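Local coordinates for protein ATP-dependent DNA ligase (Mycobacterium tuberculosis, PDB 6NHX) that seals breaks in double-stranded DNA at the expense of ATP, as the ligase portion of an end-joining repair enzyme that works with Ku, at residues A[3-8]-A[47-52]; A[8-13]-A[36-41]; A[74-79]-A[110-115]. The protein carries 1 engineered substitution. All coordinates share one frame; numbering follows the deposited sequence.

Interaction 1. Residues A[3-8]-A[47-52]; sequences FEFDNL and RLRSRS. With ATP (adenosine-5'-triphosphate), chain B.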
loop_
_atom_site.group_PDB
_atom_site.type_symbol
_atom_site.label_atom_id
_atom_site.label_comp_id
_atom_site.label_asym_id
_atom_site.label_seq_id
_atom_site.Cartn_x
_atom_site.Cartn_y
_atom_site.Cartn_z
ATOM N N PHE A 3 3.649 3.487 -28.010
ATOM C CA PHE A 3 2.956 3.383 -26.733
ATOM C C PHE A 3 1.844 2.339 -26.800
ATOM O O PHE A 3 1.048 2.342 -27.730
ATOM C CB PHE A 3 2.373 4.738 -26.334
ATOM C CG PHE A 3 1.647 4.716 -25.022
ATOM C CD1 PHE A 3 2.310 4.999 -23.846
ATOM C CD2 PHE A 3 0.304 4.402 -24.968
ATOM C CE1 PHE A 3 1.644 4.971 -22.645
ATOM C CE2 PHE A 3 -0.363 4.360 -23.766
ATOM C CZ PHE A 3 0.309 4.647 -22.600
ATOM N N GLU A 4 1.771 1.475 -25.788
ATOM C CA GLU A 4 0.774 0.407 -25.759
ATOM C C GLU A 4 0.411 0.115 -24.314
ATOM O O GLU A 4 1.261 -0.355 -23.554
ATOM C CB GLU A 4 1.333 -0.859 -26.397
ATOM C CG GLU A 4 1.293 -0.874 -27.898
ATOM C CD GLU A 4 1.466 -2.267 -28.442
ATOM O OE1 GLU A 4 2.176 -2.429 -29.458
ATOM O OE2 GLU A 4 0.894 -3.204 -27.843
ATOM N N PHE A 5 -0.850 0.365 -23.952
ATOM C CA PHE A 5 -1.307 0.123 -22.587
ATOM C C PHE A 5 -1.082 -1.328 -22.171
ATOM O O PHE A 5 -0.719 -1.605 -21.020
ATOM C CB PHE A 5 -2.790 0.491 -22.488
ATOM C CG PHE A 5 -3.394 0.237 -21.129
ATOM C CD1 PHE A 5 -3.060 1.034 -20.042
ATOM C CD2 PHE A 5 -4.293 -0.806 -20.940
ATOM C CE1 PHE A 5 -3.616 0.801 -18.797
ATOM C CE2 PHE A 5 -4.848 -1.046 -19.697
ATOM C CZ PHE A 5 -4.515 -0.244 -18.628
ATOM N N ASP A 6 -1.268 -2.268 -23.097
ATOM C CA ASP A 6 -1.225 -3.685 -22.766
ATOM C C ASP A 6 0.186 -4.213 -22.555
ATOM O O ASP A 6 0.342 -5.403 -22.259
ATOM C CB ASP A 6 -1.946 -4.504 -23.838
ATOM C CG ASP A 6 -3.451 -4.362 -23.758
ATOM O OD1 ASP A 6 -3.968 -4.068 -22.659
ATOM O OD2 ASP A 6 -4.120 -4.539 -24.796
ATOM N N ASN A 7 1.209 -3.376 -22.707
ATOM C CA ASN A 7 2.575 -3.733 -22.342
ATOM C C ASN A 7 3.073 -2.988 -21.113
ATOM O O ASN A 7 4.233 -3.164 -20.725
ATOM C CB ASN A 7 3.529 -3.463 -23.511
ATOM C CG ASN A 7 3.418 -4.502 -24.605
ATOM O OD1 ASN A 7 2.596 -5.415 -24.531
ATOM N ND2 ASN A 7 4.251 -4.368 -25.634
ATOM N N LEU A 8 2.221 -2.186 -20.481
ATOM C CA LEU A 8 2.655 -1.226 -19.476
ATOM C C LEU A 8 2.720 -1.856 -18.094
ATOM O O LEU A 8 1.829 -2.615 -17.698
ATOM C CB LEU A 8 1.658 -0.072 -19.424
ATOM C CG LEU A 8 1.863 1.124 -20.340
ATOM C CD1 LEU A 8 0.939 2.237 -19.875
ATOM C CD2 LEU A 8 3.314 1.571 -20.315
ATOM N N ARG A 47 -10.393 0.044 -18.506
ATOM C CA ARG A 47 -9.658 -1.206 -18.369
ATOM C C ARG A 47 -8.523 -0.999 -17.377
ATOM O O ARG A 47 -7.953 0.094 -17.285
ATOM C CB ARG A 47 -9.092 -1.677 -19.704
ATOM C CG ARG A 47 -10.181 -1.917 -20.732
ATOM C CD ARG A 47 -9.618 -2.223 -22.095
ATOM N NE ARG A 47 -8.792 -3.426 -22.105
ATOM C CZ ARG A 47 -7.519 -3.445 -22.474
ATOM N NH1 ARG A 47 -6.921 -2.324 -22.847
ATOM N NH2 ARG A 47 -6.840 -4.582 -22.472
ATOM N N LEU A 48 -8.200 -2.058 -16.627
ATOM C CA LEU A 48 -7.310 -1.949 -15.477
ATOM C C LEU A 48 -6.178 -2.962 -15.553
ATOM O O LEU A 48 -6.387 -4.119 -15.931
ATOM C CB LEU A 48 -8.087 -2.170 -14.181
ATOM C CG LEU A 48 -9.323 -1.296 -13.967
ATOM C CD1 LEU A 48 -10.072 -1.752 -12.726
ATOM C CD2 LEU A 48 -8.948 0.171 -13.845
ATOM N N ARG A 49 -4.981 -2.528 -15.162
ATOM C CA ARG A 49 -3.826 -3.407 -15.053
ATOM C C ARG A 49 -3.247 -3.281 -13.656
ATOM O O ARG A 49 -3.067 -2.168 -13.151
ATOM C CB ARG A 49 -2.757 -3.045 -16.090
ATOM C CG ARG A 49 -3.102 -3.500 -17.486
ATOM C CD ARG A 49 -2.135 -2.928 -18.511
ATOM N NE ARG A 49 -0.821 -3.558 -18.420
ATOM C CZ ARG A 49 -0.518 -4.737 -18.954
ATOM N NH1 ARG A 49 -1.436 -5.415 -19.633
ATOM N NH2 ARG A 49 0.702 -5.236 -18.819
ATOM N N SER A 50 -2.966 -4.419 -13.031
ATOM C CA SER A 50 -2.367 -4.424 -11.708
ATOM C C SER A 50 -0.858 -4.250 -11.822
ATOM O O SER A 50 -0.290 -4.189 -12.915
ATOM C CB SER A 50 -2.700 -5.723 -10.980
ATOM O OG SER A 50 -2.118 -6.830 -11.643
ATOM N N ARG A 51 -0.194 -4.189 -10.669
ATOM C CA ARG A 51 1.257 -4.041 -10.672
ATOM C C ARG A 51 1.942 -5.216 -11.366
ATOM O O ARG A 51 2.998 -5.045 -11.982
ATOM C CB ARG A 51 1.760 -3.870 -9.239
ATOM C CG ARG A 51 3.247 -3.596 -9.130
ATOM C CD ARG A 51 3.878 -4.721 -8.389
ATOM N NE ARG A 51 5.284 -4.507 -8.071
ATOM C CZ ARG A 51 5.727 -3.746 -7.077
ATOM N NH1 ARG A 51 4.885 -3.082 -6.301
ATOM N NH2 ARG A 51 7.027 -3.662 -6.854
ATOM N N SER A 52 1.344 -6.404 -11.302
ATOM C CA SER A 52 1.889 -7.596 -11.939
ATOM C C SER A 52 1.526 -7.704 -13.414
ATOM O O SER A 52 1.738 -8.766 -14.009
ATOM C CB SER A 52 1.398 -8.848 -11.211
ATOM O OG SER A 52 0.058 -9.139 -11.566
HETATM P PG ATP B . 6.977 -1.692 -3.628
HETATM O O1G ATP B . 7.710 -0.371 -3.743
HETATM O O2G ATP B . 7.694 -2.883 -4.235
HETATM O O3G ATP B . 5.528 -1.590 -4.071
HETATM P PB ATP B . 5.778 -1.940 -0.968
HETATM O O1B ATP B . 6.279 -2.459 0.355
HETATM O O2B ATP B . 4.474 -2.432 -1.556
HETATM O O3B ATP B . 6.968 -2.069 -2.049
HETATM P PA ATP B . 6.014 0.682 0.247
HETATM O O1A ATP B . 7.452 0.508 0.631
HETATM O O2A ATP B . 4.859 0.607 1.212
HETATM O O3A ATP B . 5.711 -0.345 -0.936
HETATM O "O5'" ATP B . 5.888 1.982 -0.710
HETATM C "C5'" ATP B . 4.611 2.540 -1.007
HETATM C "C4'" ATP B . 3.934 1.796 -2.163
HETATM O "O4'" ATP B . 2.780 2.553 -2.530
HETATM C "C3'" ATP B . 4.792 1.685 -3.405
HETATM O "O3'" ATP B . 4.337 0.577 -4.175
HETATM C "C2'" ATP B . 4.421 2.950 -4.125
HETATM O "O2'" ATP B . 4.693 2.883 -5.533
HETATM C "C1'" ATP B . 2.925 3.067 -3.852
HETATM N N9 ATP B . 2.479 4.473 -3.770
HETATM C C8 ATP B . 1.671 5.003 -2.818
HETATM N N7 ATP B . 1.430 6.320 -3.065
HETATM C C5 ATP B . 2.083 6.618 -4.204
HETATM C C6 ATP B . 2.266 7.822 -5.002
HETATM N N6 ATP B . 1.715 8.979 -4.618
HETATM N N1 ATP B . 3.018 7.730 -6.108
HETATM C C2 ATP B . 3.593 6.588 -6.503
HETATM N N3 ATP B . 3.483 5.444 -5.811
HETATM C C4 ATP B . 2.767 5.416 -4.665
HETATM O O HOH W 1 -4.363 -4.820 -20.151
HETATM O O HOH W 2 1.498 -3.749 -15.202
#
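A single backbone oxygen, Leu8 O, is gripped side-on by two nitrogens of Arg49. Arg49 NE arrives in the carbonyl plane, on a lone pair, at 2.9 Å from Leu8 O. Arg49 NH2, at 3.1 Å from Leu8 O, lies above that plane. The grip ties the residue that follows the short 3-10 turn 5-7, near the start of the chain, to strand 45-50, an outermost strand of the five-stranded antiparallel sheet in the ATP-dependent ligase domain. The Arg49 chain runs antiparallel to the Phe5 side chain, CD resting over one face of the ring, 3.7 Å from its centroid, a CH-pi contact; the bend at chi3 (72°) then carries NE off toward Leu8. The backbone of Asp6 and Asn7 covers one face of the Arg49 guanidinium, while Leu8 O and a water lie at its edge. That water donates to Asp6 OD1 and accepts from Arg49 NH1 (3.0 Å), linking two opposite charges that do not touch directly. Asp6 OD1 also forms a salt bridge with Arg47 NH2 at 2.9 Å, the carboxylate standing almost perpendicular to the guanidinium and met on its syn side. Arg47 NH1 is held mainly by Glu40 on the neighbouring strand and gives Asp6 OD1 a weak bond. A second water donates to both Leu8 O and Ser50 O. Past the end of this contact, Arg51 turns to the nucleotide, its NH1 donating nearly straight (168°) to ATP O3G at 2.8 Å and its NH2 to O2G.

Interaction 2. Residues A[8-13]-A[36-41]; sequences LAPMLA and RLLVEA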
loop_
_atom_site.group_PDB
_atom_site.type_symbol
_atom_site.label_atom_id
_atom_site.label_comp_id
_atom_site.label_asym_id
_atom_site.label_seq_id
_atom_site.Cartn_x
_atom_site.Cartn_y
_atom_site.Cartn_z
ATOM N N LEU A 8 2.221 -2.186 -20.481
ATOM C CA LEU A 8 2.655 -1.226 -19.476
ATOM C C LEU A 8 2.720 -1.856 -18.094
ATOM O O LEU A 8 1.829 -2.615 -17.698
ATOM C CB LEU A 8 1.658 -0.072 -19.424
ATOM C CG LEU A 8 1.863 1.124 -20.340
ATOM C CD1 LEU A 8 0.939 2.237 -19.875
ATOM C CD2 LEU A 8 3.314 1.571 -20.315
ATOM N N ALA A 9 3.769 -1.506 -17.351
ATOM C CA ALA A 9 3.926 -1.834 -15.946
ATOM C C ALA A 9 4.302 -0.570 -15.186
ATOM O O ALA A 9 4.940 0.327 -15.746
ATOM C CB ALA A 9 5.025 -2.889 -15.745
ATOM N N PRO A 10 3.910 -0.468 -13.919
ATOM C CA PRO A 10 4.136 0.780 -13.180
ATOM C C PRO A 10 5.607 1.019 -12.879
ATOM O O PRO A 10 6.395 0.088 -12.685
ATOM C CB PRO A 10 3.350 0.574 -11.880
ATOM C CG PRO A 10 2.456 -0.605 -12.125
ATOM C CD PRO A 10 3.156 -1.455 -13.133
ATOM N N MET A 11 5.960 2.300 -12.860
ATOM C CA MET A 11 7.240 2.761 -12.347
ATOM C C MET A 11 7.240 2.643 -10.825
ATOM O O MET A 11 6.208 2.778 -10.169
ATOM C CB MET A 11 7.402 4.225 -12.750
ATOM C CG MET A 11 8.746 4.842 -12.417
ATOM S SD MET A 11 8.864 6.485 -13.153
ATOM C CE MET A 11 10.451 7.021 -12.491
ATOM N N LEU A 12 8.417 2.392 -10.254
ATOM C CA LEU A 12 8.545 2.114 -8.827
ATOM C C LEU A 12 9.538 3.076 -8.182
ATOM O O LEU A 12 10.421 3.622 -8.846
ATOM C CB LEU A 12 8.961 0.659 -8.598
ATOM C CG LEU A 12 7.983 -0.377 -9.162
ATOM C CD1 LEU A 12 8.599 -1.772 -9.086
ATOM C CD2 LEU A 12 6.645 -0.333 -8.426
ATOM N N ALA A 13 9.373 3.265 -6.866
ATOM C CA ALA A 13 10.156 4.212 -6.078
ATOM C C ALA A 13 11.232 3.494 -5.280
ATOM O O ALA A 13 11.104 2.320 -4.932
ATOM C CB ALA A 13 9.268 4.996 -5.104
ATOM N N ARG A 36 -1.813 -0.588 -6.531
ATOM C CA ARG A 36 -1.408 0.185 -7.696
ATOM C C ARG A 36 -2.193 -0.253 -8.923
ATOM O O ARG A 36 -2.318 -1.449 -9.203
ATOM C CB ARG A 36 0.081 -0.051 -7.938
ATOM C CG ARG A 36 0.661 0.835 -9.018
ATOM C CD ARG A 36 0.878 2.245 -8.511
ATOM N NE ARG A 36 1.659 3.050 -9.442
ATOM C CZ ARG A 36 2.984 3.083 -9.477
ATOM N NH1 ARG A 36 3.694 2.362 -8.621
ATOM N NH2 ARG A 36 3.602 3.848 -10.363
ATOM N N LEU A 37 -2.707 0.719 -9.678
ATOM C CA LEU A 37 -3.441 0.418 -10.898
ATOM C C LEU A 37 -3.005 1.340 -12.022
ATOM O O LEU A 37 -2.825 2.542 -11.818
ATOM C CB LEU A 37 -4.949 0.596 -10.720
ATOM C CG LEU A 37 -5.669 -0.448 -9.869
ATOM C CD1 LEU A 37 -7.158 -0.166 -9.862
ATOM C CD2 LEU A 37 -5.380 -1.871 -10.348
ATOM N N LEU A 38 -2.853 0.765 -13.211
ATOM C CA LEU A 38 -2.826 1.527 -14.453
ATOM C C LEU A 38 -4.227 1.464 -15.043
ATOM O O LEU A 38 -4.837 0.389 -15.094
ATOM C CB LEU A 38 -1.796 0.960 -15.435
ATOM C CG LEU A 38 -0.338 1.025 -14.948
ATOM C CD1 LEU A 38 0.578 0.384 -15.971
ATOM C CD2 LEU A 38 0.104 2.459 -14.670
ATOM N N VAL A 39 -4.737 2.612 -15.473
ATOM C CA VAL A 39 -6.132 2.745 -15.883
ATOM C C VAL A 39 -6.173 3.286 -17.306
ATOM O O VAL A 39 -5.641 4.370 -17.576
ATOM C CB VAL A 39 -6.901 3.683 -14.945
ATOM C CG1 VAL A 39 -8.338 3.916 -15.455
ATOM C CG2 VAL A 39 -6.881 3.144 -13.510
ATOM N N GLU A 40 -6.806 2.547 -18.204
ATOM C CA GLU A 40 -7.045 3.007 -19.563
ATOM C C GLU A 40 -8.515 3.369 -19.682
ATOM O O GLU A 40 -9.378 2.515 -19.474
ATOM C CB GLU A 40 -6.707 1.905 -20.562
ATOM C CG GLU A 40 -6.941 2.281 -22.010
ATOM C CD GLU A 40 -6.889 1.065 -22.886
ATOM O OE1 GLU A 40 -5.894 0.912 -23.614
ATOM O OE2 GLU A 40 -7.835 0.249 -22.829
ATOM N N ALA A 41 -8.798 4.626 -20.008
ATOM C CA ALA A 41 -10.160 5.078 -20.272
ATOM C C ALA A 41 -10.297 5.419 -21.751
ATOM O O ALA A 41 -9.539 6.249 -22.262
ATOM C CB ALA A 41 -10.460 6.310 -19.418
#
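Arg36 sets out with CG anti to the backbone N (chi1 -173°) and bends at chi2 (76°), which swings CD aside; its guanidinium ends against Pro10 and Met11, in the loop that leads into strand 12-15. Both terminal nitrogens converge end-on upon one acceptor, Met11 O. NH2 meets Met11 O on a lone pair at 2.8 Å, whereas NH1 approaches nearly along the C=O axis at 3.0 Å from the same oxygen. Met11 O lies at the edge of the guanidinium, and Pro10 CB sits over the centre of one face, 3.5 Å from Arg36 CZ. Pro10 CG touches the aliphatic part of the arginine, 3.9 Å from Arg36 CG. Two residues along strand 35-42, Leu38 CD1 fills the next place, 3.6 Å from Leu8 CB and close to the Pro10 backbone nitrogen. The contact is buried and joins strand 35-42 of the antiparallel sheet to the approach of strand 12-15, which belongs to the mixed sheet; the ATP pocket of this nucleotidyltransferase fold includes Arg36, which touches the ATP. Arg36 NE forms a salt bridge with Asp78 on the adjacent strand. With an acid at NE and a carbonyl shared by NH1 and NH2, these bonds would restrain the guanidinium from turning; the charge of the buried cation is probably balanced by Asp78, and it would polarise the Met11 carbonyl.

Interaction 3. Residues A[74-79]-A[110-115]; sequences HVVLDG and DLLYLD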
loop_
_atom_site.group_PDB
_atom_site.type_symbol
_atom_site.label_atom_id
_atom_site.label_comp_id
_atom_site.label_asym_id
_atom_site.label_seq_id
_atom_site.Cartn_x
_atom_site.Cartn_y
_atom_site.Cartn_z
ATOM N N HIS A 74 -9.397 9.786 -24.458
ATOM C CA HIS A 74 -8.668 8.524 -24.386
ATOM C C HIS A 74 -7.436 8.790 -23.532
ATOM O O HIS A 74 -6.546 9.536 -23.949
ATOM C CB HIS A 74 -8.279 8.040 -25.778
ATOM C CG HIS A 74 -7.422 6.813 -25.778
ATOM N ND1 HIS A 74 -6.797 6.351 -26.917
ATOM C CD2 HIS A 74 -7.081 5.956 -24.787
ATOM C CE1 HIS A 74 -6.104 5.265 -26.624
ATOM N NE2 HIS A 74 -6.257 5.004 -25.339
ATOM N N VAL A 75 -7.402 8.225 -22.324
ATOM C CA VAL A 75 -6.310 8.494 -21.397
ATOM C C VAL A 75 -5.785 7.208 -20.780
ATOM O O VAL A 75 -6.492 6.197 -20.679
ATOM C CB VAL A 75 -6.677 9.493 -20.274
ATOM C CG1 VAL A 75 -7.033 10.851 -20.848
ATOM C CG2 VAL A 75 -7.800 8.939 -19.408
ATOM N N VAL A 76 -4.523 7.254 -20.370
ATOM C CA VAL A 76 -3.939 6.249 -19.494
ATOM C C VAL A 76 -3.460 6.965 -18.243
ATOM O O VAL A 76 -2.675 7.916 -18.322
ATOM C CB VAL A 76 -2.792 5.493 -20.175
ATOM C CG1 VAL A 76 -2.104 4.573 -19.182
ATOM C CG2 VAL A 76 -3.301 4.701 -21.367
ATOM N N LEU A 77 -3.964 6.529 -17.095
ATOM C CA LEU A 77 -3.619 7.099 -15.807
ATOM C C LEU A 77 -2.879 6.069 -14.974
ATOM O O LEU A 77 -3.022 4.858 -15.166
ATOM C CB LEU A 77 -4.886 7.504 -15.044
ATOM C CG LEU A 77 -5.783 8.453 -15.832
ATOM C CD1 LEU A 77 -7.231 8.258 -15.420
ATOM C CD2 LEU A 77 -5.341 9.878 -15.606
ATOM N N ASP A 78 -2.069 6.577 -14.061
ATOM C CA ASP A 78 -1.401 5.790 -13.035
ATOM C C ASP A 78 -1.890 6.299 -11.690
ATOM O O ASP A 78 -2.040 7.506 -11.495
ATOM C CB ASP A 78 0.106 6.005 -13.163
ATOM C CG ASP A 78 0.935 5.106 -12.255
ATOM O OD1 ASP A 78 0.400 4.191 -11.591
ATOM O OD2 ASP A 78 2.168 5.335 -12.219
ATOM N N GLY A 79 -2.145 5.387 -10.760
ATOM C CA GLY A 79 -2.577 5.813 -9.448
ATOM C C GLY A 79 -2.792 4.631 -8.535
ATOM O O GLY A 79 -2.321 3.524 -8.801
ATOM N N ASP A 110 -0.440 10.007 -12.001
ATOM C CA ASP A 110 0.317 10.247 -13.221
ATOM C C ASP A 110 -0.613 10.121 -14.418
ATOM O O ASP A 110 -1.690 9.516 -14.349
ATOM C CB ASP A 110 1.563 9.364 -13.360
ATOM C CG ASP A 110 2.762 10.142 -13.868
ATOM O OD1 ASP A 110 2.558 11.036 -14.729
ATOM O OD2 ASP A 110 3.898 9.875 -13.405
ATOM N N LEU A 111 -0.169 10.716 -15.524
ATOM C CA LEU A 111 -0.882 10.699 -16.793
ATOM C C LEU A 111 0.132 10.258 -17.831
ATOM O O LEU A 111 1.161 10.928 -18.017
ATOM C CB LEU A 111 -1.401 12.099 -17.121
ATOM C CG LEU A 111 -2.158 12.250 -18.444
ATOM C CD1 LEU A 111 -3.462 11.451 -18.430
ATOM C CD2 LEU A 111 -2.451 13.717 -18.714
ATOM N N LEU A 112 -0.108 9.106 -18.451
ATOM C CA LEU A 112 0.865 8.518 -19.364
ATOM C C LEU A 112 0.486 8.652 -20.827
ATOM O O LEU A 112 1.345 8.453 -21.696
ATOM C CB LEU A 112 1.064 7.029 -19.051
ATOM C CG LEU A 112 1.351 6.692 -17.585
ATOM C CD1 LEU A 112 1.675 5.216 -17.434
ATOM C CD2 LEU A 112 2.471 7.572 -17.017
ATOM N N TYR A 113 -0.766 8.975 -21.122
ATOM C CA TYR A 113 -1.231 9.128 -22.487
ATOM C C TYR A 113 -2.483 9.980 -22.418
ATOM O O TYR A 113 -3.330 9.777 -21.539
ATOM C CB TYR A 113 -1.551 7.756 -23.085
ATOM C CG TYR A 113 -2.108 7.802 -24.490
ATOM C CD1 TYR A 113 -3.468 7.993 -24.719
ATOM C CD2 TYR A 113 -1.279 7.628 -25.593
ATOM C CE1 TYR A 113 -3.969 8.029 -25.982
ATOM C CE2 TYR A 113 -1.779 7.656 -26.873
ATOM C CZ TYR A 113 -3.132 7.863 -27.063
ATOM O OH TYR A 113 -3.678 7.895 -28.317
ATOM N N LEU A 114 -2.580 10.938 -23.334
ATOM C CA LEU A 114 -3.730 11.838 -23.372
ATOM C C LEU A 114 -4.053 12.154 -24.824
ATOM O O LEU A 114 -3.293 12.874 -25.484
ATOM C CB LEU A 114 -3.415 13.114 -22.593
ATOM C CG LEU A 114 -4.411 14.274 -22.654
ATOM C CD1 LEU A 114 -5.701 13.851 -22.024
ATOM C CD2 LEU A 114 -3.849 15.494 -21.946
ATOM N N ASP A 115 -5.166 11.600 -25.309
ATOM C CA ASP A 115 -5.802 12.042 -26.557
ATOM C C ASP A 115 -4.807 12.127 -27.713
ATOM O O ASP A 115 -4.730 13.126 -28.437
ATOM C CB ASP A 115 -6.556 13.363 -26.372
ATOM C CG ASP A 115 -7.684 13.243 -25.371
ATOM O OD1 ASP A 115 -7.874 14.169 -24.555
ATOM O OD2 ASP A 115 -8.354 12.195 -25.355
HETATM O O HOH W 3 -6.345 9.289 -28.700
#
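Tyr113 packs on Val76 at its base and on His74 with its ring. Its CB packs on Val76 CB at 3.9 Å and lies as close to Val76 CG2. CG stands anti to the backbone N (chi1 177°), and the ring beyond it lies against His74. CD1 passes His74 O at 3.5 Å. CE1 lies over the centre of the imidazole face, with His74 ND1 as its nearest atom at 3.4 Å. CZ continues past ND1 and CE1 of His74, and the hydroxyl shares a hydrogen bond with a water 3.0 Å from Tyr113 OH; the water also donates a weak bond to His74 ND1. The two ring planes are inclined at 48°, an oblique pair. Beneath these side chains, strands 74-82 and 105-114 run antiparallel, with a classic beta bulge in which Leu112 and Tyr113 both face Val76. Leu112 N donates to Val76 O at 2.8 Å, and Val76 N to Tyr113 O; beyond the bulge Asp78 and Asp110 form a hydrogen-bonded pair. On the other face of the sheet Val75 and Leu114 point the same way, CG1 of the valine tight against CD1 of the leucine at 3.5 Å. Leu111 CD1 meets Leu77 CD2 there, and helix 124-136 covers Val75, Leu77 and Leu111. Asp78 is bound by Tyr174 and Arg36; Asp110 OD1 takes Arg127 NE and the next backbone N-H, Leu111 N. At the far end His74 N donates almost straight (170°) to Asp115 OD2, Asp115 N returns a bond to His74 O, and Asp115 OD1 is hydrogen-bonded to His73 ND1.

In the fold
Interactions 1, 2 and 3 touch neighbouring strands of one antiparallel sheet, in the order 45-50, 35-42, 74-82, 105-114. Interactions 1 and 2, centres about 6 Å apart, share Leu8 and are joined by the salt bridge Arg47 NH1 to Glu40 OE2 at 2.7 Å. Interaction 3 meets interaction 2 through Arg36 NE and Asp78 OD1, also 2.7 Å apart. It meets interaction 1 through Phe3, which packs on Tyr113 and Val76, and through Phe5 on Val76. The ATP is reached from interaction 1 by Arg51 and from interaction 2 by Arg36, whose side chain comes within about 3 Å of it. The side chain of Asp78, about 6 Å from the ATP, stands behind Arg36 as a second-shell residue.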